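Local atomic coordinates of flavohemoglobin (Malassezia yamatoensis, PDB entry 6O0A), a protein that probably detoxifies nitric oxide as a fungal flavohemoglobin, using reducing equivalents passed through its bound FAD to the heme of its globin part. Residues G205-I210 / P221-L226; Q165-R171 / S262-G266; V27-L32 / D138-W143. All blocks are in the same frame, centred on the assembly; numbering follows the deposited sequence. Where two conformers were deposited one is given.

In the fold
The three contacts lie in the globin and FAD-binding parts of the chain and at the connection between them. Contact 3 comes first along the chain, pairing the first and last long helices of the globin part. Helix 137-163 then leads into the loop of contact 2, which closes around the hairpin of contact 1. Contacts 1 and 2 have centres 11 Å apart and share the antiparallel sheet of the FAD-binding part: S209 O lies 2.8 Å from S262 N, and Y207 N 2.9 Å from Y265 O. Contact 3 is remote, its centre about 37 Å from those of the other two, among the globin helices.

Contact 1 of 3, residues G205-I210 / P221-L226; sequences GQYISI and PRQFTL. With FAD (flavin-adenine dinucleotide), chain B.
I208 and F224 exchange two backbone hydrogen bonds, from I208 N to F224 O and from F224 N to I208 O, and I210 and R222 do the same, setting the antiparallel register of strands 207-210 and 221-225. Further along, L226 N gives an almost straight bond to Q206 O (169°), and one water ties G205 N, Q206 O and L226 O together.

A single side-chain hydrogen bond crosses the pair: Q223 NE2 reaches S209 OG at 3.0 Å, with the oxygen exactly in the amide plane. The bend in the Q223 chain (chi2 77°) brings the amide there, and S108 holds the same hydroxyl from outside.

Apolar packing fills the rest. I210 CG2 meets the edge of the F224 ring, 3.6 Å from CE2, while I208 and L226 lie roughly perpendicular. Q223 CG lies 3.6 Å from Y207 CD1, and the flavin methyl C7M sits over a face of that tyrosine.

FAD is held by strand 221-225. R222 NE binds phosphate oxygen O2P at 2.8 Å and NH2 binds O1A, while NH1 turns back to P221 O, so every guanidinium nitrogen is held. The ribityl O2' donates to Q223 O at 2.6 Å, and T225 N is hydrogen-bonded to flavin N5 (3.2 Å) and to O4. R222-Q223-F224-T225 corresponds to the R-x-Y-S/T motif of ferredoxin-reductase-like FAD-binding barrels, phenylalanine taking the tyrosine position.

Contact 2 of 3, residues Q165-R171 / S262-G266; sequences QANNIVR and SNPYG
An Asx turn built on N167 receives the side chain of N263, and the pair fastens the linker between helix 137-163 and strand 171-181 to the loop that leaves strand 258-262. The linker joins the globin part to the FAD-binding barrel, so the contact shows how a domain connection can be held by side-chain amides.

The two asparagines reach toward each other from the two loops and bond twice. N263 ND2 gives to N167 OD1 at 2.9 Å, in the carbonyl plane and on a lone pair; N167 ND2 answers to N263 OD1 at 3.0 Å along a nearly straight line (169°). The amides are not coplanar but turned 30° from each other. N167 OD1 also accepts from I169 N, the bond that closes the Asx turn, and this pins its amide from a second direction. With chi1 at 58°, the N167 side chain is folded over its own backbone, where one oxygen can serve both donors. A198 O takes a further bond from N167 ND2.

Beside this pair, Q165 runs antiparallel alongside N263, its OE1 3.2 Å from N263 CB and hydrogen-bonded to T200. The bend of its chain lays the Q165 amide against the hydroxyl end of Y265, amide and ring inclined to each other; Q165 NE2 stands 3.2 Å from Y265 OH at too poor an angle for a bond. That nitrogen instead gives to L161 O and to a water 3.0 Å away, which in turn donates to P264 O at 2.7 Å.

Contact 3 of 3, residues V27-L32 / D138-W143; sequences VIQATL and DIVEAW
The indole of W143 is gripped by helix 27-32 at both a face and an edge, and this is the tight part of the contact. I28 CD1 sits 3.4 Å from the centroid of the five-membered ring, only 9° off its normal, a CH-pi contact. At the edge W143 NE1 donates to T31 OG1 at 2.9 Å, with the oxygen near the ring plane. With chi1 at 62°, the T31 hydroxyl is turned back toward its own helix, so that the same oxygen gives a proton to V27 O (2.7 Å) and accepts the indole N-H; the buried N-H is thereby satisfied. A142 CB completes this part, 3.7 Å from both V27 CG1 and I28 CD1.

Toward solvent the packing thins. T31 CG2 and I139 CD1 are 4.0 Å apart, V27 CG1 and I139 CG1 4.3 Å, and the carboxylate of D138, at the exposed margin, turns to T136.

The axes of segments 27-32 and 138-143 approach to 9.7 Å, their directions 107° apart, probably matching the A/H helix crossing of globins. Helix 75-89 packs against the contact, with L88 on I28, Q85 on L32 and A84 on W143.

Contact 1 of 3, residues G205-I210 / P221-L226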
loop_
_atom_site.group_PDB
_atom_site.type_symbol
_atom_site.label_atom_id
_atom_site.label_comp_id
_atom_site.label_asym_id
_atom_site.label_seq_id
_atom_site.Cartn_x
_atom_site.Cartn_y
_atom_site.Cartn_z
ATOM N N GLY A 205 -3.227 0.136 -11.241
ATOM C CA GLY A 205 -3.222 0.490 -9.836
ATOM C C GLY A 205 -2.497 -0.511 -8.959
ATOM O O GLY A 205 -2.156 -0.181 -7.810
ATOM N N GLN A 206 -2.239 -1.713 -9.458
ATOM C CA GLN A 206 -1.573 -2.682 -8.599
ATOM C C GLN A 206 -0.078 -2.399 -8.515
ATOM O O GLN A 206 0.505 -1.645 -9.304
ATOM C CB GLN A 206 -1.831 -4.105 -9.090
ATOM C CG GLN A 206 -3.294 -4.545 -8.923
ATOM C CD GLN A 206 -3.487 -6.020 -9.186
ATOM O OE1 GLN A 206 -2.976 -6.557 -10.167
ATOM N NE2 GLN A 206 -4.220 -6.688 -8.302
ATOM N N TYR A 207 0.549 -3.028 -7.521
ATOM C CA TYR A 207 1.959 -2.864 -7.228
ATOM C C TYR A 207 2.624 -4.230 -7.172
ATOM O O TYR A 207 1.958 -5.265 -7.102
ATOM C CB TYR A 207 2.164 -2.135 -5.897
ATOM C CG TYR A 207 1.522 -2.839 -4.709
ATOM C CD1 TYR A 207 2.185 -3.856 -4.030
ATOM C CD2 TYR A 207 0.259 -2.478 -4.260
ATOM C CE1 TYR A 207 1.598 -4.478 -2.935
ATOM C CE2 TYR A 207 -0.321 -3.094 -3.179
ATOM C CZ TYR A 207 0.353 -4.097 -2.523
ATOM O OH TYR A 207 -0.246 -4.699 -1.440
ATOM N N ILE A 208 3.955 -4.216 -7.194
ATOM C CA ILE A 208 4.746 -5.410 -6.937
ATOM C C ILE A 208 5.676 -5.095 -5.777
ATOM O O ILE A 208 5.971 -3.937 -5.481
ATOM C CB ILE A 208 5.546 -5.885 -8.180
ATOM C CG1 ILE A 208 6.266 -4.730 -8.895
ATOM C CG2 ILE A 208 4.615 -6.563 -9.208
ATOM C CD1 ILE A 208 7.498 -4.172 -8.207
ATOM N N SER A 209 6.143 -6.142 -5.119
ATOM C CA SER A 209 7.278 -6.037 -4.216
ATOM C C SER A 209 8.529 -6.474 -4.969
ATOM O O SER A 209 8.539 -7.546 -5.588
ATOM C CB SER A 209 7.090 -6.902 -2.960
ATOM O OG SER A 209 6.072 -6.403 -2.104
ATOM N N ILE A 210 9.554 -5.630 -4.951
ATOM C CA ILE A 210 10.844 -5.942 -5.548
ATOM C C ILE A 210 11.859 -6.085 -4.418
ATOM O O ILE A 210 11.779 -5.377 -3.400
ATOM C CB ILE A 210 11.264 -4.872 -6.580
ATOM C CG1 ILE A 210 12.540 -5.307 -7.301
ATOM C CG2 ILE A 210 11.424 -3.509 -5.932
ATOM C CD1 ILE A 210 12.755 -4.597 -8.610
ATOM N N PRO A 221 12.281 -6.282 0.831
ATOM C CA PRO A 221 11.305 -5.874 -0.189
ATOM C C PRO A 221 10.829 -4.434 -0.036
ATOM O O PRO A 221 10.768 -3.924 1.088
ATOM C CB PRO A 221 10.144 -6.845 0.059
ATOM C CG PRO A 221 10.150 -6.978 1.559
ATOM C CD PRO A 221 11.637 -6.967 1.965
ATOM N N ARG A 222 10.501 -3.777 -1.151
ATOM C CA ARG A 222 9.716 -2.544 -1.150
ATOM C C ARG A 222 8.681 -2.655 -2.262
ATOM O O ARG A 222 8.902 -3.353 -3.253
ATOM C CB ARG A 222 10.588 -1.303 -1.382
ATOM C CG ARG A 222 11.725 -1.086 -0.363
ATOM C CD ARG A 222 11.168 -0.805 1.026
ATOM N NE ARG A 222 12.191 -0.343 1.980
ATOM C CZ ARG A 222 12.748 -1.090 2.930
ATOM N NH1 ARG A 222 12.412 -2.368 3.081
ATOM N NH2 ARG A 222 13.642 -0.552 3.748
ATOM N N GLN A 223 7.562 -1.943 -2.104
ATOM C CA GLN A 223 6.479 -1.957 -3.090
ATOM C C GLN A 223 6.563 -0.770 -4.040
ATOM O O GLN A 223 6.867 0.352 -3.621
ATOM C CB GLN A 223 5.107 -1.953 -2.414
ATOM C CG GLN A 223 4.828 -3.218 -1.601
ATOM C CD GLN A 223 5.551 -3.219 -0.270
ATOM O OE1 GLN A 223 5.476 -2.250 0.485
ATOM N NE2 GLN A 223 6.237 -4.331 0.042
ATOM N N PHE A 224 6.279 -1.025 -5.319
ATOM C CA PHE A 224 6.172 0.047 -6.308
ATOM C C PHE A 224 5.012 -0.223 -7.251
ATOM O O PHE A 224 4.766 -1.360 -7.649
ATOM C CB PHE A 224 7.478 0.220 -7.091
ATOM C CG PHE A 224 8.647 0.538 -6.209
ATOM C CD1 PHE A 224 8.844 1.818 -5.728
ATOM C CD2 PHE A 224 9.520 -0.465 -5.814
ATOM C CE1 PHE A 224 9.906 2.104 -4.883
ATOM C CE2 PHE A 224 10.582 -0.191 -4.975
ATOM C CZ PHE A 224 10.779 1.098 -4.509
ATOM N N THR A 225 4.303 0.843 -7.607
ATOM C CA THR A 225 3.162 0.756 -8.507
ATOM C C THR A 225 3.596 0.413 -9.930
ATOM O O THR A 225 4.542 0.996 -10.470
ATOM C CB THR A 225 2.426 2.097 -8.490
ATOM O OG1 THR A 225 2.022 2.383 -7.146
ATOM C CG2 THR A 225 1.185 2.045 -9.394
ATOM N N LEU A 226 2.887 -0.531 -10.545
ATOM C CA LEU A 226 3.171 -0.908 -11.922
ATOM C C LEU A 226 2.776 0.198 -12.893
ATOM O O LEU A 226 1.717 0.820 -12.759
ATOM C CB LEU A 226 2.430 -2.191 -12.278
ATOM C CG LEU A 226 3.037 -3.394 -11.560
ATOM C CD1 LEU A 226 2.189 -4.641 -11.845
ATOM C CD2 LEU A 226 4.481 -3.587 -12.036
HETATM P PA FAD B . 12.832 3.064 3.968
HETATM O O1A FAD B . 14.118 2.403 4.295
HETATM O O2A FAD B . 11.624 2.168 3.958
HETATM O O5B FAD B . 12.575 4.272 4.981
HETATM C C5B FAD B . 11.299 4.939 4.997
HETATM C C4B FAD B . 11.378 5.962 6.102
HETATM O O4B FAD B . 11.662 5.285 7.348
HETATM C C3B FAD B . 12.497 6.978 5.958
HETATM O O3B FAD B . 12.125 8.080 5.134
HETATM C C2B FAD B . 12.710 7.422 7.409
HETATM O O2B FAD B . 11.774 8.422 7.797
HETATM C C1B FAD B . 12.437 6.127 8.186
HETATM N N9A FAD B . 13.648 5.410 8.574
HETATM C C8A FAD B . 14.487 4.716 7.746
HETATM N N7A FAD B . 15.543 4.223 8.347
HETATM C C5A FAD B . 15.389 4.627 9.663
HETATM C C6A FAD B . 16.209 4.486 10.797
HETATM N N6A FAD B . 17.385 3.845 10.786
HETATM N N1A FAD B . 15.788 5.050 11.952
HETATM C C2A FAD B . 14.619 5.698 11.963
HETATM N N3A FAD B . 13.764 5.904 10.954
HETATM C C4A FAD B . 14.215 5.348 9.824
HETATM N N1 FAD B . 7.608 4.639 -4.086
HETATM C C2 FAD B . 7.996 5.137 -5.298
HETATM O O2 FAD B . 9.019 5.824 -5.424
HETATM N N3 FAD B . 7.224 4.866 -6.425
HETATM C C4 FAD B . 6.067 4.110 -6.451
HETATM O O4 FAD B . 5.472 3.909 -7.510
HETATM C C4X FAD B . 5.668 3.587 -5.165
HETATM N N5 FAD B . 4.583 2.862 -5.103
HETATM C C5X FAD B . 4.204 2.359 -3.862
HETATM C C6 FAD B . 3.039 1.595 -3.773
HETATM C C7 FAD B . 2.623 1.059 -2.558
HETATM C C7M FAD B . 1.338 0.271 -2.488
HETATM C C8 FAD B . 3.398 1.273 -1.405
HETATM C C8M FAD B . 3.002 0.679 -0.080
HETATM C C9 FAD B . 4.552 2.044 -1.489
HETATM C C9A FAD B . 4.955 2.600 -2.700
HETATM N N10 FAD B . 6.119 3.393 -2.810
HETATM C C10 FAD B . 6.502 3.904 -4.032
HETATM C "C1'" FAD B . 6.993 3.610 -1.646
HETATM C "C2'" FAD B . 8.068 2.536 -1.517
HETATM O "O2'" FAD B . 7.451 1.270 -1.287
HETATM C "C3'" FAD B . 9.062 2.841 -0.392
HETATM O "O3'" FAD B . 8.343 3.074 0.818
HETATM C "C4'" FAD B . 9.951 4.051 -0.678
HETATM O "O4'" FAD B . 10.548 3.884 -1.965
HETATM C "C5'" FAD B . 11.012 4.262 0.383
HETATM O "O5'" FAD B . 11.849 3.084 0.440
HETATM P P FAD B . 13.275 3.224 1.146
HETATM O O1P FAD B . 14.232 4.129 0.453
HETATM O O2P FAD B . 13.814 1.828 1.292
HETATM O O3P FAD B . 12.960 3.834 2.583
HETATM O O HOH W 1 -0.524 -0.176 -11.605
HETATM O O HOH W 2 -0.011 0.766 -6.211
#

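Contact 2 of 3, residues Q165-R171 / S262-G266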
loop_
_atom_site.group_PDB
_atom_site.type_symbol
_atom_site.label_atom_id
_atom_site.label_comp_id
_atom_site.label_asym_id
_atom_site.label_seq_id
_atom_site.Cartn_x
_atom_site.Cartn_y
_atom_site.Cartn_z
ATOM N N GLN A 165 -3.218 -16.464 -9.230
ATOM C CA GLN A 165 -1.946 -16.234 -9.898
ATOM C C GLN A 165 -1.707 -17.232 -11.030
ATOM O O GLN A 165 -2.213 -18.358 -11.035
ATOM C CB GLN A 165 -0.790 -16.331 -8.907
ATOM C CG GLN A 165 -0.939 -15.372 -7.758
ATOM C CD GLN A 165 -1.178 -13.972 -8.251
ATOM O OE1 GLN A 165 -0.386 -13.432 -9.025
ATOM N NE2 GLN A 165 -2.288 -13.381 -7.831
ATOM N N ALA A 166 -0.869 -16.806 -11.973
ATOM C CA ALA A 166 -0.461 -17.615 -13.113
ATOM C C ALA A 166 0.700 -18.544 -12.791
ATOM O O ALA A 166 1.174 -19.254 -13.683
ATOM C CB ALA A 166 -0.075 -16.698 -14.283
ATOM N N ASN A 167 1.169 -18.552 -11.545
ATOM C CA ASN A 167 2.317 -19.349 -11.152
ATOM C C ASN A 167 2.104 -19.793 -9.713
ATOM O O ASN A 167 1.136 -19.396 -9.060
ATOM C CB ASN A 167 3.612 -18.556 -11.293
ATOM C CG ASN A 167 3.588 -17.287 -10.477
ATOM O OD1 ASN A 167 3.454 -17.337 -9.251
ATOM N ND2 ASN A 167 3.709 -16.137 -11.146
ATOM N N ASN A 168 3.025 -20.623 -9.217
ATOM C CA ASN A 168 2.924 -21.175 -7.873
ATOM C C ASN A 168 4.071 -20.706 -6.980
ATOM O O ASN A 168 4.459 -21.408 -6.045
ATOM C CB ASN A 168 2.886 -22.702 -7.926
ATOM C CG ASN A 168 4.168 -23.294 -8.469
ATOM O OD1 ASN A 168 4.996 -22.592 -9.052
ATOM N ND2 ASN A 168 4.348 -24.601 -8.267
ATOM N N ILE A 169 4.638 -19.534 -7.263
ATOM C CA ILE A 169 5.737 -19.002 -6.473
ATOM C C ILE A 169 5.270 -17.713 -5.810
ATOM O O ILE A 169 4.166 -17.234 -6.061
ATOM C CB ILE A 169 7.016 -18.795 -7.313
ATOM C CG1 ILE A 169 6.754 -18.035 -8.617
ATOM C CG2 ILE A 169 7.614 -20.172 -7.643
ATOM C CD1 ILE A 169 6.491 -16.524 -8.491
ATOM N N VAL A 170 6.115 -17.157 -4.939
ATOM C CA VAL A 170 5.827 -15.849 -4.359
ATOM C C VAL A 170 6.711 -14.747 -4.924
ATOM O O VAL A 170 6.333 -13.570 -4.829
ATOM C CB VAL A 170 5.889 -15.856 -2.816
ATOM C CG1 VAL A 170 4.784 -16.765 -2.256
ATOM C CG2 VAL A 170 7.245 -16.288 -2.316
ATOM N N ARG A 171 7.863 -15.080 -5.503
ATOM C CA ARG A 171 8.651 -14.112 -6.250
ATOM C C ARG A 171 9.513 -14.867 -7.252
ATOM O O ARG A 171 9.799 -16.060 -7.083
ATOM C CB ARG A 171 9.506 -13.237 -5.327
ATOM C CG ARG A 171 10.341 -13.999 -4.317
ATOM C CD ARG A 171 10.977 -13.010 -3.353
ATOM N NE ARG A 171 11.754 -13.648 -2.300
ATOM C CZ ARG A 171 11.272 -13.936 -1.093
ATOM N NH1 ARG A 171 12.051 -14.504 -0.189
ATOM N NH2 ARG A 171 10.012 -13.654 -0.794
ATOM N N SER A 262 7.836 -9.883 -6.887
ATOM C CA SER A 262 6.674 -10.641 -6.450
ATOM C C SER A 262 5.610 -10.675 -7.546
ATOM O O SER A 262 5.736 -10.059 -8.611
ATOM C CB SER A 262 6.074 -10.022 -5.191
ATOM O OG SER A 262 5.368 -8.821 -5.527
ATOM N N ASN A 263 4.534 -11.388 -7.252
ATOM C CA ASN A 263 3.340 -11.308 -8.059
ATOM C C ASN A 263 2.627 -9.986 -7.777
ATOM O O ASN A 263 2.844 -9.365 -6.736
ATOM C CB ASN A 263 2.457 -12.518 -7.765
ATOM C CG ASN A 263 3.045 -13.801 -8.342
ATOM O OD1 ASN A 263 3.751 -13.763 -9.361
ATOM N ND2 ASN A 263 2.764 -14.932 -7.706
ATOM N N PRO A 264 1.803 -9.513 -8.715
ATOM C CA PRO A 264 1.171 -8.200 -8.549
ATOM C C PRO A 264 -0.087 -8.283 -7.691
ATOM O O PRO A 264 -0.866 -9.236 -7.784
ATOM C CB PRO A 264 0.829 -7.803 -9.989
ATOM C CG PRO A 264 0.486 -9.128 -10.641
ATOM C CD PRO A 264 1.436 -10.145 -9.998
ATOM N N TYR A 265 -0.282 -7.259 -6.856
ATOM C CA TYR A 265 -1.395 -7.228 -5.916
ATOM C C TYR A 265 -1.827 -5.782 -5.692
ATOM O O TYR A 265 -1.193 -4.837 -6.165
ATOM C CB TYR A 265 -1.015 -7.918 -4.589
ATOM C CG TYR A 265 -0.892 -9.420 -4.727
ATOM C CD1 TYR A 265 -2.019 -10.211 -4.919
ATOM C CD2 TYR A 265 0.351 -10.048 -4.680
ATOM C CE1 TYR A 265 -1.924 -11.584 -5.067
ATOM C CE2 TYR A 265 0.460 -11.430 -4.819
ATOM C CZ TYR A 265 -0.684 -12.190 -5.016
ATOM O OH TYR A 265 -0.601 -13.555 -5.158
ATOM N N GLY A 266 -2.918 -5.622 -4.953
ATOM C CA GLY A 266 -3.370 -4.311 -4.550
ATOM C C GLY A 266 -4.835 -4.183 -4.880
ATOM O O GLY A 266 -5.280 -4.695 -5.911
HETATM O O HOH W 3 -3.060 -10.613 -8.665
HETATM O O HOH W 4 3.749 -12.808 -4.315
#

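Contact 3 of 3, residues V27-L32 / D138-W143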
loop_
_atom_site.group_PDB
_atom_site.type_symbol
_atom_site.label_atom_id
_atom_site.label_comp_id
_atom_site.label_asym_id
_atom_site.label_seq_id
_atom_site.Cartn_x
_atom_site.Cartn_y
_atom_site.Cartn_z
ATOM N N VAL A 27 -14.911 -8.830 28.126
ATOM C CA VAL A 27 -13.493 -8.731 28.450
ATOM C C VAL A 27 -12.790 -7.796 27.476
ATOM O O VAL A 27 -11.982 -6.951 27.881
ATOM C CB VAL A 27 -12.844 -10.125 28.460
ATOM C CG1 VAL A 27 -11.355 -10.013 28.813
ATOM C CG2 VAL A 27 -13.580 -11.041 29.436
ATOM N N ILE A 28 -13.066 -7.953 26.174
ATOM C CA ILE A 28 -12.490 -7.059 25.175
ATOM C C ILE A 28 -12.948 -5.635 25.438
ATOM O O ILE A 28 -12.151 -4.689 25.400
ATOM C CB ILE A 28 -12.869 -7.512 23.752
ATOM C CG1 ILE A 28 -12.331 -8.914 23.464
ATOM C CG2 ILE A 28 -12.325 -6.532 22.720
ATOM C CD1 ILE A 28 -10.830 -9.040 23.715
ATOM N N GLN A 29 -14.245 -5.469 25.711
ATOM C CA GLN A 29 -14.798 -4.151 26.015
ATOM C C GLN A 29 -14.056 -3.492 27.174
ATOM O O GLN A 29 -13.679 -2.316 27.096
ATOM C CB GLN A 29 -16.291 -4.281 26.336
ATOM C CG GLN A 29 -16.951 -2.983 26.756
ATOM C CD GLN A 29 -17.104 -2.024 25.599
ATOM O OE1 GLN A 29 -17.480 -2.422 24.496
ATOM N NE2 GLN A 29 -16.808 -0.750 25.839
ATOM N N ALA A 30 -13.837 -4.237 28.259
ATOM C CA ALA A 30 -13.247 -3.659 29.463
ATOM C C ALA A 30 -11.747 -3.418 29.335
ATOM O O ALA A 30 -11.226 -2.489 29.959
ATOM C CB ALA A 30 -13.521 -4.555 30.668
ATOM N N THR A 31 -11.037 -4.225 28.552
ATOM C CA THR A 31 -9.583 -4.136 28.474
ATOM C C THR A 31 -9.085 -3.428 27.222
ATOM O O THR A 31 -7.875 -3.222 27.087
ATOM C CB THR A 31 -8.961 -5.538 28.544
ATOM O OG1 THR A 31 -9.404 -6.300 27.414
ATOM C CG2 THR A 31 -9.378 -6.241 29.828
ATOM N N LEU A 32 -9.977 -3.055 26.303
ATOM C CA LEU A 32 -9.537 -2.373 25.089
ATOM C C LEU A 32 -8.707 -1.127 25.374
ATOM O O LEU A 32 -7.674 -0.945 24.706
ATOM C CB LEU A 32 -10.748 -2.020 24.213
ATOM C CG LEU A 32 -10.761 -2.575 22.784
ATOM C CD1 LEU A 32 -12.080 -2.238 22.101
ATOM C CD2 LEU A 32 -9.585 -2.062 21.957
ATOM N N ASP A 138 -8.496 -14.915 31.662
ATOM C CA ASP A 138 -9.647 -14.324 30.990
ATOM C C ASP A 138 -9.212 -13.347 29.902
ATOM O O ASP A 138 -9.753 -13.366 28.786
ATOM C CB ASP A 138 -10.578 -13.641 32.006
ATOM C CG ASP A 138 -9.850 -12.679 32.968
ATOM O OD1 ASP A 138 -8.616 -12.481 32.878
ATOM O OD2 ASP A 138 -10.547 -12.111 33.839
ATOM N N ILE A 139 -8.212 -12.515 30.191
ATOM C CA ILE A 139 -7.761 -11.518 29.219
ATOM C C ILE A 139 -7.051 -12.191 28.051
ATOM O O ILE A 139 -7.292 -11.866 26.880
ATOM C CB ILE A 139 -6.855 -10.481 29.912
ATOM C CG1 ILE A 139 -7.664 -9.673 30.934
ATOM C CG2 ILE A 139 -6.183 -9.569 28.891
ATOM C CD1 ILE A 139 -6.835 -8.661 31.714
ATOM N N VAL A 140 -6.155 -13.130 28.351
ATOM C CA VAL A 140 -5.427 -13.813 27.288
ATOM C C VAL A 140 -6.390 -14.609 26.415
ATOM O O VAL A 140 -6.284 -14.601 25.185
ATOM C CB VAL A 140 -4.326 -14.704 27.896
ATOM C CG1 VAL A 140 -3.686 -15.567 26.818
ATOM C CG2 VAL A 140 -3.292 -13.839 28.605
ATOM N N GLU A 141 -7.382 -15.263 27.033
ATOM C CA GLU A 141 -8.346 -16.042 26.255
ATOM C C GLU A 141 -9.137 -15.155 25.296
ATOM O O GLU A 141 -9.303 -15.485 24.115
ATOM C CB GLU A 141 -9.296 -16.788 27.193
ATOM C CG GLU A 141 -10.252 -17.716 26.472
ATOM C CD GLU A 141 -11.230 -18.358 27.426
ATOM O OE1 GLU A 141 -10.782 -19.100 28.325
ATOM O OE2 GLU A 141 -12.442 -18.100 27.302
ATOM N N ALA A 142 -9.636 -14.019 25.786
ATOM C CA ALA A 142 -10.462 -13.160 24.944
ATOM C C ALA A 142 -9.655 -12.555 23.799
ATOM O O ALA A 142 -10.122 -12.523 22.653
ATOM C CB ALA A 142 -11.103 -12.063 25.792
ATOM N N TRP A 143 -8.439 -12.081 24.078
ATOM C CA TRP A 143 -7.638 -11.486 23.011
ATOM C C TRP A 143 -7.109 -12.540 22.043
ATOM O O TRP A 143 -6.939 -12.260 20.848
ATOM C CB TRP A 143 -6.512 -10.642 23.621
ATOM C CG TRP A 143 -7.064 -9.326 24.088
ATOM C CD1 TRP A 143 -7.459 -8.996 25.359
ATOM C CD2 TRP A 143 -7.382 -8.193 23.263
ATOM N NE1 TRP A 143 -7.966 -7.707 25.377
ATOM C CE2 TRP A 143 -7.929 -7.198 24.104
ATOM C CE3 TRP A 143 -7.244 -7.921 21.899
ATOM C CZ2 TRP A 143 -8.337 -5.951 23.622
ATOM C CZ3 TRP A 143 -7.642 -6.683 21.422
ATOM C CH2 TRP A 143 -8.180 -5.713 22.284
#